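Local coordinates for protein Uly1 (Catenovulum maritimum, PDB 7DRQ) that probably cleaves the algal polysaccharide ulvan as a calcium-binding lyase of polysaccharide lyase family 24, at residues A[145-157]-A[168-180]. Numbering follows the deposited sequence.
Sequences KDYFRYSYSLAGA and TQFVKDTSVNSEG. With CA (calcium ion), chain C.
Val171 makes a CH-pi contact over one face of the Tyr152 ring, its CB 4.1 Å from the ring centroid, offset toward the rim. Its CG1 methyl, anti to the backbone N (chi1 -180°), reaches Tyr152 OH at 3.6 Å. A second CH-pi contact has Ser153 CB almost centred over the Phe170 ring, 10° off its normal. The backbones form a single beta bridge, Ser153 with Phe170, closed by nearly straight bonds from Val171 N to Tyr152 O (2.9 Å) and from Leu154 N to Gln169 O (2.8 Å).

The segments diverge around a calcium ion bound by Asp173 OD2 (2.4 Å), Asp183 OD2 and the backbone O of Lys185. One metal-bound water donates to Asp146 OD1 and Glu179 OE2, linking two carboxylates whose planes stand 75° apart; Arg149 NH2 and Lys185 NZ pair with Asp146 OD2, probably easing the like charges. The aliphatic chain of Lys145 crosses the Asn177 amide, CE 3.5 Å from Asn177 OD1; Glu193 salt-bridges Lys145 and is the main polar partner of Asn177.

The bridge fastens a loop beside edge strand 150-152 of a three-stranded antiparallel sheet, consistent with a beta-propeller blade, where Phe170 packs on Leu124 of strand 122-126.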
ATOM      1  N   LYS A 145      -1.338 -16.409  18.785  1.00 16.10           N
ATOM      2  CA  LYS A 145      -1.394 -15.072  19.369  1.00 16.48           C
ATOM      3  C   LYS A 145      -0.454 -14.117  18.641  1.00 16.35           C
ATOM      4  O   LYS A 145       0.119 -13.205  19.243  1.00 13.69           O
ATOM      5  CB  LYS A 145      -1.069 -15.120  20.864  1.00 16.61           C
ATOM      6  CG  LYS A 145      -1.991 -16.046  21.655  1.00 18.11           C
ATOM      7  CD  LYS A 145      -3.439 -15.599  21.555  1.00 20.93           C
ATOM      8  CE  LYS A 145      -4.358 -16.454  22.447  1.00 16.89           C
ATOM      9  NZ  LYS A 145      -5.780 -16.066  22.274  1.00 15.95           N
ATOM     10  N   ASP A 146      -0.283 -14.322  17.327  1.00 15.68           N
ATOM     11  CA  ASP A 146       0.632 -13.477  16.567  1.00 14.23           C
ATOM     12  C   ASP A 146       0.148 -13.270  15.132  1.00 14.51           C
ATOM     13  O   ASP A 146       0.963 -12.956  14.256  1.00 15.43           O
ATOM     14  CB  ASP A 146       2.040 -14.093  16.583  1.00 15.66           C
ATOM     15  CG  ASP A 146       3.118 -13.101  16.191  1.00 15.01           C
ATOM     16  OD1 ASP A 146       3.037 -11.921  16.606  1.00 16.95           O
ATOM     17  OD2 ASP A 146       4.061 -13.502  15.465  1.00 16.71           O
ATOM     18  N   TYR A 147      -1.154 -13.443  14.871  1.00 13.99           N
ATOM     19  CA  TYR A 147      -1.695 -13.355  13.515  1.00 13.11           C
ATOM     20  C   TYR A 147      -1.876 -11.917  13.054  1.00 13.91           C
ATOM     21  O   TYR A 147      -2.037 -11.679  11.849  1.00 12.04           O
ATOM     22  CB  TYR A 147      -3.046 -14.076  13.429  1.00 13.67           C
ATOM     23  CG  TYR A 147      -4.004 -13.609  14.497  1.00 14.58           C
ATOM     24  CD1 TYR A 147      -4.791 -12.480  14.305  1.00  9.94           C
ATOM     25  CD2 TYR A 147      -4.104 -14.283  15.707  1.00 15.09           C
ATOM     26  CE1 TYR A 147      -5.665 -12.046  15.286  1.00 13.35           C
ATOM     27  CE2 TYR A 147      -4.966 -13.855  16.691  1.00 14.71           C
ATOM     28  CZ  TYR A 147      -5.739 -12.735  16.475  1.00 11.65           C
ATOM     29  OH  TYR A 147      -6.604 -12.300  17.445  1.00 16.46           O
ATOM     30  N   PHE A 148      -1.859 -10.967  13.991  1.00 11.95           N
ATOM     31  CA  PHE A 148      -1.922  -9.538  13.721  1.00 12.19           C
ATOM     32  C   PHE A 148      -0.717  -8.923  14.420  1.00 11.51           C
ATOM     33  O   PHE A 148      -0.448  -9.246  15.581  1.00 12.24           O
ATOM     34  CB  PHE A 148      -3.240  -8.921  14.244  1.00  9.88           C
ATOM     35  CG  PHE A 148      -3.364  -7.446  13.991  1.00 11.75           C
ATOM     36  CD1 PHE A 148      -3.862  -6.980  12.783  1.00 11.52           C
ATOM     37  CD2 PHE A 148      -2.966  -6.525  14.951  1.00 12.28           C
ATOM     38  CE1 PHE A 148      -3.948  -5.625  12.528  1.00 10.14           C
ATOM     39  CE2 PHE A 148      -3.057  -5.159  14.713  1.00 13.38           C
ATOM     40  CZ  PHE A 148      -3.557  -4.705  13.496  1.00 12.89           C
ATOM     41  N   ARG A 149       0.028  -8.070  13.712  1.00 12.14           N
ATOM     42  CA  ARG A 149       1.379  -7.699  14.143  1.00 10.65           C
ATOM     43  C   ARG A 149       1.547  -6.181  14.132  1.00 12.39           C
ATOM     44  O   ARG A 149       1.780  -5.579  13.080  1.00 12.41           O
ATOM     45  CB  ARG A 149       2.425  -8.390  13.263  1.00  9.41           C
ATOM     46  CG  ARG A 149       2.367  -9.913  13.384  1.00 10.45           C
ATOM     47  CD  ARG A 149       3.161 -10.658  12.310  1.00 11.80           C
ATOM     48  NE  ARG A 149       3.309 -12.055  12.718  1.00 13.54           N
ATOM     49  CZ  ARG A 149       3.685 -13.056  11.930  1.00 14.19           C
ATOM     50  NH1 ARG A 149       3.953 -12.842  10.648  1.00 13.30           N
ATOM     51  NH2 ARG A 149       3.797 -14.278  12.442  1.00 13.92           N
ATOM     52  N   TYR A 150       1.463  -5.572  15.314  1.00 12.10           N
ATOM     53  CA  TYR A 150       1.483  -4.123  15.474  1.00 10.58           C
ATOM     54  C   TYR A 150       2.565  -3.739  16.471  1.00 11.51           C
ATOM     55  O   TYR A 150       2.643  -4.317  17.562  1.00 10.29           O
ATOM     56  CB  TYR A 150       0.103  -3.639  15.951  1.00 10.84           C
ATOM     57  CG  TYR A 150       0.003  -2.187  16.355  1.00 10.92           C
ATOM     58  CD1 TYR A 150       0.507  -1.173  15.545  1.00 10.32           C
ATOM     59  CD2 TYR A 150      -0.640  -1.829  17.536  1.00 14.26           C
ATOM     60  CE1 TYR A 150       0.405   0.171  15.922  1.00 11.43           C
ATOM     61  CE2 TYR A 150      -0.765  -0.495  17.918  1.00 12.29           C
ATOM     62  CZ  TYR A 150      -0.237   0.499  17.110  1.00 11.73           C
ATOM     63  OH  TYR A 150      -0.364   1.815  17.491  1.00  9.87           O
ATOM     64  N   SER A 151       3.383  -2.754  16.111  1.00 12.19           N
ATOM     65  CA  SER A 151       4.379  -2.206  17.022  1.00 11.40           C
ATOM     66  C   SER A 151       4.189  -0.698  17.097  1.00 13.52           C
ATOM     67  O   SER A 151       3.806  -0.056  16.112  1.00 12.02           O
ATOM     68  CB  SER A 151       5.812  -2.551  16.562  1.00 11.67           C
ATOM     69  OG  SER A 151       6.093  -3.927  16.765  1.00 12.83           O
ATOM     70  N   TYR A 152       4.438  -0.127  18.275  1.00 12.32           N
ATOM     71  CA  TYR A 152       4.210   1.299  18.436  1.00 10.12           C
ATOM     72  C   TYR A 152       5.092   1.843  19.547  1.00 11.46           C
ATOM     73  O   TYR A 152       5.629   1.102  20.374  1.00 12.87           O
ATOM     74  CB  TYR A 152       2.734   1.625  18.715  1.00 11.59           C
ATOM     75  CG  TYR A 152       2.229   1.143  20.056  1.00 12.55           C
ATOM     76  CD1 TYR A 152       1.853  -0.191  20.247  1.00 12.35           C
ATOM     77  CD2 TYR A 152       2.125   2.010  21.132  1.00  9.09           C
ATOM     78  CE1 TYR A 152       1.376  -0.636  21.486  1.00 13.59           C
ATOM     79  CE2 TYR A 152       1.651   1.571  22.376  1.00 11.78           C
ATOM     80  CZ  TYR A 152       1.291   0.247  22.544  1.00 13.56           C
ATOM     81  OH  TYR A 152       0.822  -0.184  23.777  1.00 14.45           O
ATOM     82  N   SER A 153       5.212   3.157  19.563  1.00  9.74           N
ATOM     83  CA  SER A 153       6.221   3.828  20.363  1.00 11.72           C
ATOM     84  C   SER A 153       5.582   4.661  21.467  1.00 12.34           C
ATOM     85  O   SER A 153       4.360   4.859  21.528  1.00 12.23           O
ATOM     86  CB  SER A 153       7.082   4.727  19.472  1.00 11.49           C
ATOM     87  OG  SER A 153       6.421   5.965  19.286  1.00 10.57           O
ATOM     88  N   LEU A 154       6.451   5.160  22.341  1.00 11.69           N
ATOM     89  CA  LEU A 154       6.086   6.221  23.256  1.00 11.72           C
ATOM     90  C   LEU A 154       5.695   7.473  22.487  1.00 13.19           C
ATOM     91  O   LEU A 154       6.134   7.707  21.355  1.00 10.21           O
ATOM     92  CB  LEU A 154       7.264   6.570  24.168  1.00 10.62           C
ATOM     93  CG  LEU A 154       7.869   5.440  24.994  1.00 14.44           C
ATOM     94  CD1 LEU A 154       9.178   5.934  25.653  1.00 14.27           C
ATOM     95  CD2 LEU A 154       6.848   5.006  26.028  1.00 14.48           C
ATOM     96  N   ALA A 155       4.881   8.299  23.132  1.00 12.78           N
ATOM     97  CA  ALA A 155       4.670   9.655  22.651  1.00 13.48           C
ATOM     98  C   ALA A 155       5.994  10.408  22.669  1.00 12.79           C
ATOM     99  O   ALA A 155       6.808  10.240  23.580  1.00 12.64           O
ATOM    100  CB  ALA A 155       3.619  10.371  23.506  1.00 14.42           C
ATOM    101  N   GLY A 156       6.226  11.200  21.622  1.00 11.06           N
ATOM    102  CA  GLY A 156       7.455  11.950  21.476  1.00 11.93           C
ATOM    103  C   GLY A 156       8.593  11.196  20.818  1.00 14.25           C
ATOM    104  O   GLY A 156       9.664  11.779  20.617  1.00 13.29           O
ATOM    105  N   ALA A 157       8.405   9.917  20.477  1.00 10.71           N
ATOM    106  CA  ALA A 157       9.521   9.137  19.941  1.00 11.68           C
ATOM    107  C   ALA A 157       9.973   9.639  18.581  1.00 11.22           C
ATOM    108  O   ALA A 157      11.160   9.510  18.244  1.00 13.11           O
ATOM    109  CB  ALA A 157       9.148   7.661  19.833  1.00 12.08           C
ATOM    110  N   THR A 168      14.322   1.256  22.826  1.00 15.01           N
ATOM    111  CA  THR A 168      13.819   1.800  24.085  1.00 14.64           C
ATOM    112  C   THR A 168      12.566   2.646  23.874  1.00 13.56           C
ATOM    113  O   THR A 168      11.723   2.750  24.778  1.00 17.38           O
ATOM    114  CB  THR A 168      14.910   2.634  24.769  1.00 17.88           C
ATOM    115  OG1 THR A 168      16.041   1.801  25.048  1.00 19.06           O
ATOM    116  CG2 THR A 168      14.409   3.217  26.073  1.00 19.61           C
ATOM    117  N   GLN A 169      12.412   3.232  22.686  1.00 12.47           N
ATOM    118  CA  GLN A 169      11.257   4.061  22.371  1.00 12.56           C
ATOM    119  C   GLN A 169       9.995   3.254  22.084  1.00 14.48           C
ATOM    120  O   GLN A 169       8.911   3.842  22.003  1.00 15.13           O
ATOM    121  CB  GLN A 169      11.562   4.945  21.158  1.00 12.67           C
ATOM    122  CG  GLN A 169      12.577   6.037  21.469  1.00 12.07           C
ATOM    123  CD  GLN A 169      12.163   6.835  22.678  1.00 16.28           C
ATOM    124  OE1 GLN A 169      11.219   7.612  22.622  1.00 15.37           O
ATOM    125  NE2 GLN A 169      12.860   6.630  23.794  1.00 19.33           N
ATOM    126  N   PHE A 170      10.097   1.944  21.937  1.00 11.59           N
ATOM    127  CA  PHE A 170       8.950   1.153  21.523  1.00 13.25           C
ATOM    128  C   PHE A 170       8.408   0.344  22.691  1.00 12.62           C
ATOM    129  O   PHE A 170       9.126   0.032  23.646  1.00 15.38           O
ATOM    130  CB  PHE A 170       9.303   0.260  20.330  1.00 14.38           C
ATOM    131  CG  PHE A 170       9.303   1.023  19.036  1.00 11.56           C
ATOM    132  CD1 PHE A 170      10.379   1.844  18.707  1.00 13.19           C
ATOM    133  CD2 PHE A 170       8.185   1.009  18.210  1.00 10.62           C
ATOM    134  CE1 PHE A 170      10.370   2.588  17.540  1.00 12.79           C
ATOM    135  CE2 PHE A 170       8.155   1.745  17.042  1.00 12.87           C
ATOM    136  CZ  PHE A 170       9.262   2.544  16.700  1.00 12.41           C
ATOM    137  N   VAL A 171       7.118   0.045  22.611  1.00 13.00           N
ATOM    138  CA  VAL A 171       6.357  -0.481  23.740  1.00 14.36           C
ATOM    139  C   VAL A 171       6.252  -1.989  23.599  1.00 14.49           C
ATOM    140  O   VAL A 171       5.766  -2.499  22.580  1.00 14.32           O
ATOM    141  CB  VAL A 171       4.966   0.162  23.826  1.00 12.51           C
ATOM    142  CG1 VAL A 171       4.205  -0.420  25.028  1.00 12.90           C
ATOM    143  CG2 VAL A 171       5.082   1.670  23.925  1.00 12.18           C
ATOM    144  N   LYS A 172       6.696  -2.702  24.629  1.00 14.96           N
ATOM    145  CA  LYS A 172       6.648  -4.153  24.604  1.00 13.30           C
ATOM    146  C   LYS A 172       5.226  -4.667  24.810  1.00 14.82           C
ATOM    147  O   LYS A 172       4.383  -4.033  25.462  1.00 13.38           O
ATOM    148  CB  LYS A 172       7.580  -4.732  25.675  1.00 14.68           C
ATOM    149  CG  LYS A 172       9.048  -4.348  25.501  1.00 15.75           C
ATOM    150  CD  LYS A 172       9.955  -5.147  26.425  1.00 19.19           C
ATOM    151  CE  LYS A 172      11.367  -4.580  26.450  1.00 22.02           C
ATOM    152  NZ  LYS A 172      12.303  -5.444  27.235  1.00 21.18           N
ATOM    153  N   ASP A 173       4.966  -5.840  24.241  1.00 11.77           N
ATOM    154  CA  ASP A 173       3.778  -6.610  24.585  1.00 15.78           C
ATOM    155  C   ASP A 173       3.941  -7.098  26.016  1.00 14.48           C
ATOM    156  O   ASP A 173       4.814  -7.924  26.292  1.00 16.37           O
ATOM    157  CB  ASP A 173       3.613  -7.776  23.610  1.00 16.02           C
ATOM    158  CG  ASP A 173       2.386  -8.628  23.896  1.00 17.75           C
ATOM    159  OD1 ASP A 173       1.701  -8.400  24.913  1.00 16.22           O
ATOM    160  OD2 ASP A 173       2.095  -9.532  23.091  1.00 11.53           O
ATOM    161  N   THR A 174       3.124  -6.566  26.932  1.00 16.27           N
ATOM    162  CA  THR A 174       3.082  -7.037  28.313  1.00 18.05           C
ATOM    163  C   THR A 174       1.722  -7.629  28.650  1.00 21.17           C
ATOM    164  O   THR A 174       1.343  -7.697  29.828  1.00 18.46           O
ATOM    165  CB  THR A 174       3.433  -5.917  29.302  1.00 21.40           C
ATOM    166  OG1 THR A 174       2.572  -4.787  29.111  1.00 18.38           O
ATOM    167  CG2 THR A 174       4.875  -5.489  29.125  1.00 19.91           C
ATOM    168  N   SER A 175       0.977  -8.047  27.633  1.00 18.62           N
ATOM    169  CA  SER A 175      -0.327  -8.655  27.835  1.00 18.55           C
ATOM    170  C   SER A 175      -0.166 -10.090  28.329  1.00 18.35           C
ATOM    171  O   SER A 175       0.946 -10.620  28.433  1.00 20.92           O
ATOM    172  CB  SER A 175      -1.118  -8.617  26.535  1.00 18.71           C
ATOM    173  OG  SER A 175      -0.617  -9.603  25.655  1.00 18.53           O
ATOM    174  N   VAL A 176      -1.298 -10.744  28.620  1.00 19.41           N
ATOM    175  CA  VAL A 176      -1.257 -12.145  29.035  1.00 20.86           C
ATOM    176  C   VAL A 176      -0.733 -13.051  27.929  1.00 18.89           C
ATOM    177  O   VAL A 176      -0.291 -14.172  28.206  1.00 20.57           O
ATOM    178  CB  VAL A 176      -2.650 -12.619  29.506  1.00 22.22           C
ATOM    179  CG1 VAL A 176      -3.109 -11.815  30.715  1.00 27.63           C
ATOM    180  CG2 VAL A 176      -3.661 -12.530  28.357  1.00 21.45           C
ATOM    181  N   ASN A 177      -0.757 -12.592  26.677  1.00 20.35           N
ATOM    182  CA  ASN A 177      -0.239 -13.358  25.548  1.00 20.74           C
ATOM    183  C   ASN A 177       1.224 -13.049  25.218  1.00 21.05           C
ATOM    184  O   ASN A 177       1.739 -13.555  24.210  1.00 17.41           O
ATOM    185  CB  ASN A 177      -1.102 -13.108  24.305  1.00 20.25           C
ATOM    186  CG  ASN A 177      -2.553 -13.481  24.513  1.00 24.85           C
ATOM    187  OD1 ASN A 177      -2.856 -14.584  24.961  1.00 18.99           O
ATOM    188  ND2 ASN A 177      -3.459 -12.566  24.170  1.00 26.58           N
ATOM    189  N   SER A 178       1.911 -12.252  26.035  1.00 19.60           N
ATOM    190  CA  SER A 178       3.262 -11.824  25.687  1.00 17.57           C
ATOM    191  C   SER A 178       4.212 -13.011  25.567  1.00 21.10           C
ATOM    192  O   SER A 178       4.185 -13.939  26.378  1.00 18.62           O
ATOM    193  CB  SER A 178       3.799 -10.846  26.731  1.00 19.92           C
ATOM    194  OG  SER A 178       5.196 -10.642  26.546  1.00 19.46           O
ATOM    195  N   GLU A 179       5.074 -12.967  24.552  1.00 17.13           N
ATOM    196  CA  GLU A 179       6.090 -13.999  24.388  1.00 21.20           C
ATOM    197  C   GLU A 179       7.285 -13.811  25.306  1.00 22.63           C
ATOM    198  O   GLU A 179       8.063 -14.752  25.479  1.00 28.15           O
ATOM    199  CB  GLU A 179       6.597 -14.034  22.946  1.00 21.40           C
ATOM    200  CG  GLU A 179       5.538 -14.300  21.920  1.00 20.58           C
ATOM    201  CD  GLU A 179       6.064 -14.119  20.510  1.00 28.05           C
ATOM    202  OE1 GLU A 179       7.288 -13.919  20.349  1.00 28.62           O
ATOM    203  OE2 GLU A 179       5.253 -14.171  19.565  1.00 23.79           O
ATOM    204  N   GLY A 180       7.467 -12.635  25.877  1.00 20.59           N
ATOM    205  CA  GLY A 180       8.612 -12.422  26.728  1.00 24.98           C
ATOM    206  C   GLY A 180       9.241 -11.071  26.473  1.00 23.99           C
ATOM    207  O   GLY A 180       8.601 -10.153  25.961  1.00 21.74           O
TER
HETATM  208 CA    CA C 601       3.092 -10.416  21.113  1.00 24.81          CA
HETATM  209  O   HOH W   1       2.177 -12.671  21.716  1.00 11.77           O
HETATM  210  O   HOH W   2       2.781 -15.054  20.469  1.00 22.52           O
HETATM  211  O   HOH W   3      -6.175 -14.538  25.042  1.00 28.38           O
HETATM  212  O   HOH W   4       0.934 -10.611  19.917  1.00 11.60           O
HETATM  213  O   HOH W   5       3.942 -11.725  19.223  1.00 11.89           O
HETATM  214  O   HOH W   6       5.859  -2.197  19.922  1.00 15.65           O